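Local atomic coordinates of N-acetylmuramoyl-L-alanine amidase (Mycobacteroides abscessus, PDB entry 7AGL), a protein that probably cleaves the amide bond between N-acetylmuramic acid and L-alanine in bacterial peptidoglycan, as a zinc-dependent amidase. Residues 148-153 / 201-206; 10-15 / 209-214. All blocks are in the same frame, centred on the assembly; numbering follows the deposited sequence.

Overall arrangement
Both contacts rest on helix 197-215, taken at different points along its length, and their centres lie about 13 Å apart. Contact 1 (148-153 / 201-206) is partly buried: a loop leaving helix 132-147 lays an alanine and a leucine against the helix, beside an aromatic edge. Contact 2 (10-15 / 209-214) is wholly buried and smaller, 97 Å² against 172 Å², and joins the same helix to strand 9-14 of the central sheet through valine, leucine and isoleucine. Both are apolar: contact 1 mixes alanine methyls with an aromatic ring, contact 2 is purely aliphatic. The two touch directly, Ala148 CB lying 3.8 Å from Gln209 OE1, where the end of helix 132-147 meets the side of helix 197-215.

Contact 1: residues 148-153 / 201-206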
ATOM      1  N   ALA A 148      -9.970 -12.946  -5.812  1.00 31.27           N
ATOM      2  CA  ALA A 148     -11.005 -11.944  -6.051  1.00 28.26           C
ATOM      3  C   ALA A 148     -11.152 -11.576  -7.526  1.00 35.13           C
ATOM      4  O   ALA A 148     -12.033 -10.770  -7.858  1.00 37.25           O
ATOM      5  CB  ALA A 148     -10.714 -10.681  -5.226  1.00 30.32           C
ATOM      6  N   GLY A 149     -10.331 -12.139  -8.413  1.00 31.05           N
ATOM      7  CA  GLY A 149     -10.400 -11.856  -9.830  1.00 30.83           C
ATOM      8  C   GLY A 149      -9.438 -10.798 -10.333  1.00 32.67           C
ATOM      9  O   GLY A 149      -9.462 -10.488 -11.534  1.00 34.75           O
ATOM     10  N   LEU A 150      -8.598 -10.239  -9.463  1.00 27.08           N
ATOM     11  CA  LEU A 150      -7.552  -9.319  -9.892  1.00 27.74           C
ATOM     12  C   LEU A 150      -6.410 -10.086 -10.561  1.00 28.37           C
ATOM     13  O   LEU A 150      -6.168 -11.264 -10.286  1.00 27.71           O
ATOM     14  CB  LEU A 150      -7.034  -8.512  -8.700  1.00 24.90           C
ATOM     15  CG  LEU A 150      -8.127  -7.699  -7.994  1.00 27.43           C
ATOM     16  CD1 LEU A 150      -7.544  -6.878  -6.877  1.00 24.93           C
ATOM     17  CD2 LEU A 150      -8.918  -6.822  -8.990  1.00 30.67           C
ATOM     18  N   THR A 151      -5.721  -9.413 -11.468  1.00 24.81           N
ATOM     19  CA  THR A 151      -4.664 -10.015 -12.272  1.00 25.49           C
ATOM     20  C   THR A 151      -3.311  -9.712 -11.655  1.00 24.71           C
ATOM     21  O   THR A 151      -3.010  -8.537 -11.420  1.00 22.88           O
ATOM     22  CB  THR A 151      -4.695  -9.458 -13.693  1.00 30.46           C
ATOM     23  OG1 THR A 151      -5.968  -9.717 -14.286  1.00 34.96           O
ATOM     24  CG2 THR A 151      -3.607 -10.085 -14.553  1.00 32.40           C
ATOM     25  N   PRO A 152      -2.454 -10.696 -11.394  1.00 23.31           N
ATOM     26  CA  PRO A 152      -1.090 -10.363 -10.968  1.00 23.60           C
ATOM     27  C   PRO A 152      -0.371  -9.593 -12.060  1.00 22.16           C
ATOM     28  O   PRO A 152      -0.515  -9.895 -13.248  1.00 25.11           O
ATOM     29  CB  PRO A 152      -0.446 -11.732 -10.719  1.00 24.90           C
ATOM     30  CG  PRO A 152      -1.608 -12.627 -10.435  1.00 26.91           C
ATOM     31  CD  PRO A 152      -2.690 -12.148 -11.371  1.00 25.07           C
ATOM     32  N   ALA A 153       0.400  -8.588 -11.640  1.00 24.45           N
ATOM     33  CA  ALA A 153       1.057  -7.675 -12.568  1.00 22.69           C
ATOM     34  C   ALA A 153       1.750  -8.425 -13.698  1.00 22.18           C
ATOM     35  O   ALA A 153       2.508  -9.374 -13.467  1.00 23.44           O
ATOM     36  CB  ALA A 153       2.080  -6.806 -11.825  1.00 23.91           C
ATOM     37  N   SER A 201     -14.167   0.235  -4.967  1.00 24.38           N
ATOM     38  CA  SER A 201     -14.824  -0.652  -4.016  1.00 22.00           C
ATOM     39  C   SER A 201     -14.340  -2.094  -4.183  1.00 25.42           C
ATOM     40  O   SER A 201     -14.049  -2.777  -3.192  1.00 24.37           O
ATOM     41  CB  SER A 201     -16.345  -0.546  -4.177  1.00 27.27           C
ATOM     42  OG  SER A 201     -17.007  -1.377  -3.247  1.00 30.81           O
ATOM     43  N   LYS A 202     -14.247  -2.579  -5.430  1.00 24.48           N
ATOM     44  CA  LYS A 202     -13.759  -3.943  -5.660  1.00 22.75           C
ATOM     45  C   LYS A 202     -12.309  -4.118  -5.204  1.00 23.73           C
ATOM     46  O   LYS A 202     -11.962  -5.145  -4.611  1.00 25.64           O
ATOM     47  CB  LYS A 202     -13.882  -4.311  -7.140  1.00 24.53           C
ATOM     48  CG  LYS A 202     -15.258  -4.719  -7.576  1.00 32.89           C
ATOM     49  CD  LYS A 202     -15.183  -5.301  -8.975  1.00 40.05           C
ATOM     50  CE  LYS A 202     -15.682  -6.739  -9.007  1.00 48.86           C
ATOM     51  NZ  LYS A 202     -17.096  -6.816  -8.552  1.00 51.20           N
ATOM     52  N   TYR A 203     -11.441  -3.148  -5.510  1.00 21.61           N
ATOM     53  CA  TYR A 203     -10.083  -3.184  -4.961  1.00 19.56           C
ATOM     54  C   TYR A 203     -10.107  -3.282  -3.443  1.00 23.45           C
ATOM     55  O   TYR A 203      -9.385  -4.088  -2.840  1.00 21.13           O
ATOM     56  CB  TYR A 203      -9.314  -1.925  -5.360  1.00 21.02           C
ATOM     57  CG  TYR A 203      -8.767  -1.886  -6.767  1.00 24.21           C
ATOM     58  CD1 TYR A 203      -8.101  -2.981  -7.324  1.00 25.01           C
ATOM     59  CD2 TYR A 203      -8.893  -0.732  -7.530  1.00 22.11           C
ATOM     60  CE1 TYR A 203      -7.582  -2.922  -8.613  1.00 29.22           C
ATOM     61  CE2 TYR A 203      -8.376  -0.663  -8.805  1.00 23.95           C
ATOM     62  CZ  TYR A 203      -7.721  -1.756  -9.345  1.00 29.80           C
ATOM     63  OH  TYR A 203      -7.220  -1.667 -10.627  1.00 26.15           O
ATOM     64  N   ALA A 204     -10.923  -2.443  -2.802  1.00 23.98           N
ATOM     65  CA  ALA A 204     -10.923  -2.399  -1.344  1.00 22.41           C
ATOM     66  C   ALA A 204     -11.410  -3.718  -0.759  1.00 23.29           C
ATOM     67  O   ALA A 204     -10.826  -4.221   0.207  1.00 24.76           O
ATOM     68  CB  ALA A 204     -11.792  -1.234  -0.849  1.00 21.28           C
ATOM     69  N   GLN A 205     -12.494  -4.278  -1.318  1.00 21.29           N
ATOM     70  CA  GLN A 205     -13.022  -5.549  -0.816  1.00 22.88           C
ATOM     71  C   GLN A 205     -11.969  -6.638  -0.895  1.00 27.22           C
ATOM     72  O   GLN A 205     -11.848  -7.469   0.017  1.00 25.54           O
ATOM     73  CB  GLN A 205     -14.253  -5.961  -1.617  1.00 24.87           C
ATOM     74  CG  GLN A 205     -15.443  -5.075  -1.400  1.00 32.31           C
ATOM     75  CD  GLN A 205     -16.600  -5.503  -2.262  1.00 45.52           C
ATOM     76  OE1 GLN A 205     -17.000  -6.676  -2.244  1.00 53.18           O
ATOM     77  NE2 GLN A 205     -17.135  -4.568  -3.045  1.00 46.47           N
ATOM     78  N   ALA A 206     -11.195  -6.644  -1.982  1.00 23.35           N
ATOM     79  CA  ALA A 206     -10.182  -7.676  -2.172  1.00 24.47           C
ATOM     80  C   ALA A 206      -9.063  -7.530  -1.152  1.00 21.61           C
ATOM     81  O   ALA A 206      -8.613  -8.524  -0.574  1.00 25.25           O
ATOM     82  CB  ALA A 206      -9.628  -7.608  -3.595  1.00 25.57           C
TER
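Two methyl groups make the tightest approach between this loop and helix 197-215: Ala148 CB and Ala206 CB are 3.6 Å apart. Their alpha carbons are only 5.8 Å from each other, a spacing that suits alanine on both sides, since each small side chain points at the other and lets the backbones come close.

The remaining apolar packing belongs to Leu150. Its CG stands anti to the carbonyl carbon (chi1 -58°), which sends the two methyls forward to the helix. CD1 touches two partners, 4.0 Å from Ala206 CB and 4.0 Å from Tyr203 CD1. It comes to the ring edge near its plane, while CD2 lies to one side of that plane, 4.1 Å from Tyr203 CE1. Although the CB of Tyr203 leaves the helix away from the loop, the length of the side chain carries one edge back to Leu150. Met193 of helix 188-195 touches both residues, and Leu145 packs on Leu150 and Ala206.

On the helix side the polar pairing is Gln205 NE2 donating to Ser201 OG at 3.2 Å, one turn back and close to the amide plane; the loop is tied by backbone bonds of Thr151 and Ala153 with Phe117.

Backbone shape brings Leu150 into place. Gly149 ends helix 132-147 with a positive phi of 96°, a conformation glycine adopts with ease, and two bonds run back into the last turn. The arrangement is a Schellman motif at the C-terminal end of helix 132-147, followed by Leu150 packed against the C-terminal helix of this alpha/beta fold.

Contact 2: residues 10-15 / 209-214; sequences VVLDPG and QGIVAY
Val10 and Ile211 meet tip to tip in the buried layer between strand 9-14 and helix 197-215, with Val10 CG2 4.0 Å from Ile211 CG2. Each of these methyls is placed by its own torsion. In Val10, CG1 stands anti to the backbone N (chi1 175°), leaving CG2 beside that N and facing the helix. Ile211 turns CG2 anti to its backbone N, while its longer branch runs beside the N and, extended at chi2 171°, carries CD1 toward Leu12.

That second touch is looser: Ile211 CD1 is 4.5 Å from Leu12 CD2. Isoleucine suits the position because its two branches reach two strand residues at once, and the alpha carbons of Val10 and Ile211, 8.6 Å apart, leave room for a side chain from each. Beta-branched valine fits the extended strand, whereas the longer leucine spans to Val59 and Ile62 of helix 51-68 as well. Met141 of helix 132-147 also packs on Ile211.

Further along the strand, Asp13 is held by a salt bridge to Arg90, and the strand ends just before the zinc ligand His16. Aliphatic helix-on-sheet packing of this kind is characteristic of the alpha/beta/alpha fold of this N-acetylmuramoyl-L-alanine amidase family, in the zinc exopeptidase clan.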
ATOM      1  N   VAL A  10      -5.430  -2.642  12.684  1.00 22.49           N
ATOM      2  CA  VAL A  10      -4.845  -2.512  11.353  1.00 21.47           C
ATOM      3  C   VAL A  10      -4.592  -1.031  11.074  1.00 23.88           C
ATOM      4  O   VAL A  10      -5.484  -0.198  11.300  1.00 23.96           O
ATOM      5  CB  VAL A  10      -5.755  -3.124  10.271  1.00 24.28           C
ATOM      6  CG1 VAL A  10      -5.188  -2.877   8.862  1.00 21.33           C
ATOM      7  CG2 VAL A  10      -5.931  -4.628  10.538  1.00 22.93           C
ATOM      8  N   VAL A  11      -3.384  -0.703  10.579  1.00 21.52           N
ATOM      9  CA  VAL A  11      -3.062   0.656  10.124  1.00 19.50           C
ATOM     10  C   VAL A  11      -2.995   0.659   8.600  1.00 20.56           C
ATOM     11  O   VAL A  11      -2.411  -0.249   7.980  1.00 20.90           O
ATOM     12  CB  VAL A  11      -1.745   1.204  10.725  1.00 18.42           C
ATOM     13  CG1 VAL A  11      -1.563   2.669  10.350  1.00 19.60           C
ATOM     14  CG2 VAL A  11      -1.738   1.048  12.235  1.00 25.71           C
ATOM     15  N   LEU A  12      -3.601   1.684   7.998  1.00 17.96           N
ATOM     16  CA  LEU A  12      -3.718   1.801   6.547  1.00 17.29           C
ATOM     17  C   LEU A  12      -2.968   3.033   6.080  1.00 17.96           C
ATOM     18  O   LEU A  12      -3.133   4.113   6.659  1.00 17.94           O
ATOM     19  CB  LEU A  12      -5.190   1.912   6.132  1.00 18.80           C
ATOM     20  CG  LEU A  12      -6.081   0.734   6.533  1.00 22.03           C
ATOM     21  CD1 LEU A  12      -7.551   1.054   6.257  1.00 23.05           C
ATOM     22  CD2 LEU A  12      -5.656  -0.518   5.774  1.00 20.85           C
ATOM     23  N   ASP A  13      -2.162   2.885   5.027  1.00 18.30           N
ATOM     24  CA  ASP A  13      -1.351   3.999   4.521  1.00 18.96           C
ATOM     25  C   ASP A  13      -1.702   4.302   3.069  1.00 18.12           C
ATOM     26  O   ASP A  13      -1.251   3.576   2.160  1.00 19.55           O
ATOM     27  CB  ASP A  13       0.138   3.655   4.651  1.00 18.98           C
ATOM     28  CG  ASP A  13       1.031   4.626   3.899  1.00 18.58           C
ATOM     29  OD1 ASP A  13       0.768   5.838   4.015  1.00 20.33           O
ATOM     30  OD2 ASP A  13       1.982   4.160   3.220  1.00 21.01           O
ATOM     31  N   PRO A  14      -2.529   5.352   2.783  1.00 17.94           N
ATOM     32  CA  PRO A  14      -2.730   5.767   1.387  1.00 19.48           C
ATOM     33  C   PRO A  14      -1.504   6.521   0.896  1.00 16.62           C
ATOM     34  O   PRO A  14      -1.198   7.627   1.355  1.00 18.50           O
ATOM     35  CB  PRO A  14      -3.978   6.664   1.460  1.00 18.90           C
ATOM     36  CG  PRO A  14      -4.093   7.110   2.905  1.00 19.01           C
ATOM     37  CD  PRO A  14      -3.122   6.311   3.742  1.00 17.61           C
ATOM     38  N   GLY A  15      -0.791   5.907  -0.050  1.00 17.13           N
ATOM     39  CA  GLY A  15       0.510   6.424  -0.434  1.00 19.56           C
ATOM     40  C   GLY A  15       0.440   7.835  -0.988  1.00 19.74           C
ATOM     41  O   GLY A  15      -0.529   8.229  -1.635  1.00 20.74           O
ATOM     42  N   GLN A 209     -10.331  -8.811   2.095  1.00 27.67           N
ATOM     43  CA  GLN A 209     -10.277 -10.273   2.132  1.00 28.41           C
ATOM     44  C   GLN A 209      -8.871 -10.768   2.459  1.00 28.18           C
ATOM     45  O   GLN A 209      -8.702 -11.722   3.227  1.00 26.33           O
ATOM     46  CB  GLN A 209     -10.767 -10.858   0.803  1.00 29.21           C
ATOM     47  CG  GLN A 209     -12.273 -10.817   0.681  1.00 35.33           C
ATOM     48  CD  GLN A 209     -12.779 -11.083  -0.726  1.00 45.30           C
ATOM     49  OE1 GLN A 209     -12.009 -11.164  -1.682  1.00 41.97           O
ATOM     50  NE2 GLN A 209     -14.090 -11.214  -0.854  1.00 52.53           N
ATOM     51  N   GLY A 210      -7.848 -10.105   1.919  1.00 23.96           N
ATOM     52  CA  GLY A 210      -6.479 -10.481   2.252  1.00 23.28           C
ATOM     53  C   GLY A 210      -6.136 -10.220   3.706  1.00 24.80           C
ATOM     54  O   GLY A 210      -5.472 -11.034   4.352  1.00 25.95           O
ATOM     55  N   ILE A 211      -6.561  -9.069   4.234  1.00 24.48           N
ATOM     56  CA  ILE A 211      -6.331  -8.773   5.646  1.00 24.49           C
ATOM     57  C   ILE A 211      -7.037  -9.804   6.522  1.00 25.36           C
ATOM     58  O   ILE A 211      -6.448 -10.365   7.459  1.00 26.32           O
ATOM     59  CB  ILE A 211      -6.795  -7.338   5.965  1.00 25.78           C
ATOM     60  CG1 ILE A 211      -5.958  -6.313   5.196  1.00 23.02           C
ATOM     61  CG2 ILE A 211      -6.747  -7.081   7.464  1.00 25.82           C
ATOM     62  CD1 ILE A 211      -6.512  -4.900   5.293  1.00 23.29           C
ATOM     63  N   VAL A 212      -8.307 -10.085   6.216  1.00 28.70           N
ATOM     64  CA  VAL A 212      -9.073 -11.058   6.998  1.00 28.42           C
ATOM     65  C   VAL A 212      -8.427 -12.438   6.932  1.00 29.79           C
ATOM     66  O   VAL A 212      -8.313 -13.139   7.949  1.00 31.48           O
ATOM     67  CB  VAL A 212     -10.537 -11.096   6.513  1.00 30.43           C
ATOM     68  CG1 VAL A 212     -11.259 -12.296   7.099  1.00 32.43           C
ATOM     69  CG2 VAL A 212     -11.250  -9.797   6.885  1.00 30.43           C
ATOM     70  N   ALA A 213      -8.009 -12.860   5.735  1.00 29.71           N
ATOM     71  CA  ALA A 213      -7.375 -14.169   5.604  1.00 29.86           C
ATOM     72  C   ALA A 213      -6.095 -14.234   6.423  1.00 31.41           C
ATOM     73  O   ALA A 213      -5.832 -15.230   7.113  1.00 33.08           O
ATOM     74  CB  ALA A 213      -7.093 -14.471   4.133  1.00 31.91           C
ATOM     75  N   TYR A 214      -5.311 -13.154   6.411  1.00 30.64           N
ATOM     76  CA  TYR A 214      -4.058 -13.163   7.160  1.00 26.68           C
ATOM     77  C   TYR A 214      -4.301 -13.198   8.668  1.00 28.95           C
ATOM     78  O   TYR A 214      -3.681 -13.993   9.385  1.00 31.80           O
ATOM     79  CB  TYR A 214      -3.201 -11.958   6.770  1.00 28.64           C
ATOM     80  CG  TYR A 214      -1.934 -11.888   7.575  1.00 29.18           C
ATOM     81  CD1 TYR A 214      -0.906 -12.805   7.362  1.00 30.68           C
ATOM     82  CD2 TYR A 214      -1.763 -10.922   8.558  1.00 26.31           C
ATOM     83  CE1 TYR A 214       0.262 -12.759   8.106  1.00 28.70           C
ATOM     84  CE2 TYR A 214      -0.599 -10.860   9.307  1.00 26.87           C
ATOM     85  CZ  TYR A 214       0.413 -11.779   9.076  1.00 27.72           C
ATOM     86  OH  TYR A 214       1.582 -11.733   9.825  1.00 27.84           O
TER